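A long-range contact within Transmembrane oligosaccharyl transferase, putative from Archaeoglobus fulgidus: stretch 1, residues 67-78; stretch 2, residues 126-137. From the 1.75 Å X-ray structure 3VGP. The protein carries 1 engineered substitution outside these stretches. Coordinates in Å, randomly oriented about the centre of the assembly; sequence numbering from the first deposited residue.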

# COMPACT_ATOMS: atom_id res chain seq x y z
N LYS A 67 -7.34 -5.38 0.60
CA LYS A 67 -8.33 -5.45 -0.47
C LYS A 67 -7.79 -4.77 -1.73
O LYS A 67 -8.04 -5.22 -2.85
CB LYS A 67 -9.63 -4.76 -0.04
CG LYS A 67 -10.41 -5.49 1.05
CD LYS A 67 -11.04 -6.77 0.54
CE LYS A 67 -11.95 -7.39 1.60
NZ LYS A 67 -12.57 -8.66 1.15
N PHE A 68 -7.06 -3.69 -1.53
CA PHE A 68 -6.49 -2.93 -2.63
C PHE A 68 -5.41 -3.74 -3.34
O PHE A 68 -5.44 -3.92 -4.56
CB PHE A 68 -5.89 -1.62 -2.11
CG PHE A 68 -5.16 -0.82 -3.14
CD1 PHE A 68 -5.80 0.16 -3.88
CD2 PHE A 68 -3.81 -1.05 -3.38
CE1 PHE A 68 -5.12 0.91 -4.83
CE2 PHE A 68 -3.11 -0.32 -4.34
CZ PHE A 68 -3.78 0.66 -5.06
N PHE A 69 -4.45 -4.25 -2.57
CA PHE A 69 -3.35 -5.01 -3.14
C PHE A 69 -3.77 -6.31 -3.81
O PHE A 69 -3.22 -6.67 -4.85
CB PHE A 69 -2.27 -5.28 -2.08
CG PHE A 69 -1.46 -4.06 -1.71
CD1 PHE A 69 -0.99 -3.19 -2.70
CD2 PHE A 69 -1.14 -3.78 -0.38
CE1 PHE A 69 -0.22 -2.07 -2.37
CE2 PHE A 69 -0.37 -2.67 -0.04
CZ PHE A 69 0.09 -1.81 -1.03
N THR A 70 -4.75 -7.00 -3.23
CA THR A 70 -5.21 -8.27 -3.80
C THR A 70 -6.25 -8.14 -4.91
O THR A 70 -6.68 -9.14 -5.49
CB THR A 70 -5.76 -9.21 -2.70
OG1 THR A 70 -6.84 -8.57 -2.01
CG2 THR A 70 -4.67 -9.55 -1.71
N ALA A 71 -6.67 -6.91 -5.22
CA ALA A 71 -7.65 -6.70 -6.28
C ALA A 71 -7.10 -7.22 -7.60
O ALA A 71 -5.91 -7.08 -7.88
CB ALA A 71 -7.99 -5.22 -6.40
N LYS A 72 -7.97 -7.83 -8.41
CA LYS A 72 -7.57 -8.35 -9.71
C LYS A 72 -7.78 -7.31 -10.81
O LYS A 72 -7.15 -7.39 -11.87
CB LYS A 72 -8.36 -9.62 -10.03
CG LYS A 72 -8.01 -10.81 -9.15
CD LYS A 72 -6.58 -11.28 -9.41
CE LYS A 72 -6.20 -12.45 -8.51
NZ LYS A 72 -7.06 -13.65 -8.74
N SER A 73 -8.66 -6.35 -10.55
CA SER A 73 -8.93 -5.30 -11.53
C SER A 73 -8.58 -3.93 -10.96
O SER A 73 -8.84 -3.65 -9.80
CB SER A 73 -10.41 -5.32 -11.94
OG SER A 73 -11.24 -4.77 -10.93
N GLU A 74 -7.99 -3.09 -11.79
CA GLU A 74 -7.61 -1.75 -11.36
C GLU A 74 -8.83 -0.95 -10.91
O GLU A 74 -8.73 -0.10 -10.03
CB GLU A 74 -6.89 -1.01 -12.49
CG GLU A 74 -6.52 0.42 -12.14
CD GLU A 74 -5.66 1.09 -13.19
OE1 GLU A 74 -5.79 0.76 -14.38
OE2 GLU A 74 -4.87 1.98 -12.81
N ASP A 75 -9.98 -1.23 -11.51
CA ASP A 75 -11.22 -0.53 -11.16
C ASP A 75 -11.57 -0.71 -9.68
O ASP A 75 -12.01 0.23 -9.03
CB ASP A 75 -12.37 -1.02 -12.03
CG ASP A 75 -12.71 -0.05 -13.14
OD1 ASP A 75 -11.81 0.27 -13.95
OD2 ASP A 75 -13.87 0.39 -13.21
N GLU A 76 -11.36 -1.91 -9.17
CA GLU A 76 -11.65 -2.20 -7.76
C GLU A 76 -10.63 -1.52 -6.86
O GLU A 76 -10.96 -1.02 -5.79
CB GLU A 76 -11.64 -3.71 -7.52
N ALA A 77 -9.37 -1.51 -7.30
CA ALA A 77 -8.31 -0.89 -6.52
C ALA A 77 -8.50 0.62 -6.42
O ALA A 77 -8.42 1.18 -5.33
CB ALA A 77 -6.95 -1.21 -7.15
N ILE A 78 -8.75 1.27 -7.55
CA ILE A 78 -8.92 2.72 -7.54
C ILE A 78 -10.15 3.13 -6.74
O ILE A 78 -10.18 4.21 -6.15
CB ILE A 78 -8.98 3.27 -8.99
CG1 ILE A 78 -8.92 4.80 -8.96
CG2 ILE A 78 -10.24 2.80 -9.69
CD1 ILE A 78 -7.69 5.35 -8.27
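Stretch 2 (126-137) NFFNHTVLYRLH

How does stretch 2 lie on stretch 1? Both have the same plan, the end of one helix, a turn, and the start of the next. Stretch 2 leaves its first helix, turns through His130 and Thr131, and is helical again from Val132, with a wider pi-type turn at 134-137. This second helix runs almost at right angles to helix 74-78, at 86°, with the axes 11.0 Å apart at closest approach. The backbones come nearer around the turns: Lys72 CA lies 4.5 Å from Thr131 CA, and Phe69 CA, in the last part of its helix, 4.8 Å from Leu133 CA.

What joins the two backbones? The first turn of a helix has amide groups without partners in the helix itself, and two of them reach stretch 1. Val132 N donates to Ala71 O at 2.8 Å, and Leu133 N makes a weak hydrogen bond to Phe69 O at 3.3 Å. Next in line, Tyr134 N is capped by Thr131 OG1 at 3.1 Å, within stretch 2.

Where does Arg135 go? Its side chain turns back along its own helix start, and NH2 gives a very short hydrogen bond of 2.5 Å to Lys72 O, which lies near the guanidinium plane. One water accepts from both Arg135 NH1 and Glu74 N, at 2.9 Å each; another donates to His130 O at 2.7 Å and Lys72 O at 3.3 Å.

Which side chains pack together? Val132 points toward stretch 1, its CG2 3.9 Å from Ala77 CB and 4.2 Å from Ala71 CB. Leu136 CD1 meets the ring edge of Phe68 at CE2, 3.8 Å away, while Leu133 CD1 lies 3.9 Å from Phe69 CD1. The exposed Lys72 lays its CE over one face of the Phe127 ring, and Lys72 NZ comes within 3.5 Å of Phe127 CE1.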

# COMPACT_ATOMS: atom_id res chain seq x y z
N ASN A 126 0.68 -17.69 -8.50
CA ASN A 126 -0.21 -17.41 -9.63
C ASN A 126 -1.23 -16.34 -9.24
O ASN A 126 -1.54 -15.45 -10.04
CB ASN A 126 -0.91 -18.70 -10.06
CG ASN A 126 -1.74 -18.50 -11.31
OD1 ASN A 126 -1.24 -18.03 -12.33
ND2 ASN A 126 -3.02 -18.87 -11.23
N PHE A 127 -1.76 -16.43 -8.03
CA PHE A 127 -2.73 -15.45 -7.55
C PHE A 127 -2.05 -14.09 -7.56
O PHE A 127 -2.56 -13.12 -8.13
CB PHE A 127 -3.18 -15.77 -6.12
CG PHE A 127 -4.26 -14.87 -5.60
CD1 PHE A 127 -5.60 -15.15 -5.84
CD2 PHE A 127 -3.94 -13.71 -4.89
CE1 PHE A 127 -6.61 -14.30 -5.37
CE2 PHE A 127 -4.93 -12.86 -4.42
CZ PHE A 127 -6.27 -13.15 -4.66
N PHE A 128 -0.89 -14.02 -6.92
CA PHE A 128 -0.12 -12.77 -6.85
C PHE A 128 0.10 -12.14 -8.22
O PHE A 128 -0.08 -10.93 -8.39
CB PHE A 128 1.23 -13.02 -6.18
CG PHE A 128 2.13 -11.81 -6.19
CD1 PHE A 128 1.91 -10.77 -5.29
CD2 PHE A 128 3.13 -11.68 -7.14
CE1 PHE A 128 2.68 -9.62 -5.34
CE2 PHE A 128 3.90 -10.52 -7.21
CZ PHE A 128 3.67 -9.49 -6.30
N ASN A 129 0.50 -12.94 -9.20
CA ASN A 129 0.77 -12.40 -10.53
C ASN A 129 -0.41 -11.76 -11.25
O ASN A 129 -0.21 -11.04 -12.23
CB ASN A 129 1.38 -13.48 -11.43
CG ASN A 129 2.75 -13.93 -10.96
OD1 ASN A 129 3.48 -13.17 -10.30
ND2 ASN A 129 3.13 -15.15 -11.31
N HIS A 130 -1.63 -12.00 -10.78
CA HIS A 130 -2.79 -11.39 -11.42
C HIS A 130 -3.36 -10.22 -10.63
O HIS A 130 -4.41 -9.68 -10.98
CB HIS A 130 -3.90 -12.42 -11.63
CG HIS A 130 -3.57 -13.47 -12.65
ND1 HIS A 130 -2.73 -14.53 -12.39
CD2 HIS A 130 -3.96 -13.61 -13.94
CE1 HIS A 130 -2.61 -15.28 -13.47
NE2 HIS A 130 -3.35 -14.75 -14.42
N THR A 131 -2.67 -9.81 -9.57
CA THR A 131 -3.15 -8.71 -8.73
C THR A 131 -2.67 -7.34 -9.19
O THR A 131 -1.75 -7.22 -10.00
CB THR A 131 -2.68 -8.86 -7.27
OG1 THR A 131 -1.25 -8.74 -7.22
CG2 THR A 131 -3.09 -10.21 -6.71
N VAL A 132 -3.30 -6.30 -8.65
CA VAL A 132 -2.91 -4.94 -8.96
C VAL A 132 -1.52 -4.71 -8.35
O VAL A 132 -0.70 -3.97 -8.90
CB VAL A 132 -3.93 -3.93 -8.37
CG1 VAL A 132 -3.32 -2.54 -8.32
CG2 VAL A 132 -5.18 -3.92 -9.24
N LEU A 133 -1.25 -5.37 -7.22
CA LEU A 133 0.06 -5.24 -6.58
C LEU A 133 1.15 -5.68 -7.55
O LEU A 133 2.23 -5.08 -7.61
CB LEU A 133 0.13 -6.08 -5.29
CG LEU A 133 1.49 -6.19 -4.59
CD1 LEU A 133 2.13 -4.81 -4.38
CD2 LEU A 133 1.30 -6.90 -3.26
N TYR A 134 0.89 -6.75 -8.30
CA TYR A 134 1.87 -7.22 -9.27
C TYR A 134 2.09 -6.12 -10.31
O TYR A 134 3.23 -5.77 -10.63
CB TYR A 134 1.39 -8.49 -9.98
CG TYR A 134 2.30 -8.92 -11.11
CD1 TYR A 134 3.33 -9.84 -10.88
CD2 TYR A 134 2.17 -8.38 -12.38
CE1 TYR A 134 4.21 -10.21 -11.91
CE2 TYR A 134 3.04 -8.74 -13.42
CZ TYR A 134 4.05 -9.66 -13.17
OH TYR A 134 4.90 -10.02 -14.19
N ARG A 135 1.00 -5.57 -10.82
CA ARG A 135 1.09 -4.52 -11.83
C ARG A 135 1.75 -3.26 -11.31
O ARG A 135 2.29 -2.48 -12.09
CB ARG A 135 -0.30 -4.22 -12.39
CG ARG A 135 -0.67 -5.14 -13.55
CD ARG A 135 -2.15 -5.12 -13.82
NE ARG A 135 -2.87 -5.95 -12.86
CZ ARG A 135 -4.19 -5.99 -12.75
NH1 ARG A 135 -4.94 -5.24 -13.55
NH2 ARG A 135 -4.75 -6.78 -11.85
N LEU A 136 1.72 -3.06 -10.00
CA LEU A 136 2.38 -1.89 -9.42
C LEU A 136 3.88 -2.18 -9.27
O LEU A 136 4.71 -1.60 -9.98
CB LEU A 136 1.80 -1.55 -8.04
CG LEU A 136 0.41 -0.93 -7.98
CD1 LEU A 136 -0.13 -0.95 -6.56
CD2 LEU A 136 0.50 0.51 -8.49
N HIS A 137 4.21 -3.09 -8.37
CA HIS A 137 5.59 -3.40 -8.07
C HIS A 137 6.42 -4.11 -9.14
O HIS A 137 7.58 -3.76 -9.34
CB HIS A 137 5.66 -4.22 -6.78
CG HIS A 137 6.98 -4.13 -6.08
ND1 HIS A 137 7.36 -3.05 -5.32
CD2 HIS A 137 8.03 -5.00 -6.04
CE1 HIS A 137 8.57 -3.24 -4.84
NE2 HIS A 137 9.00 -4.42 -5.26
O HOH W 1 -5.84 -10.05 -13.21
O HOH W 2 -7.47 -4.19 -14.40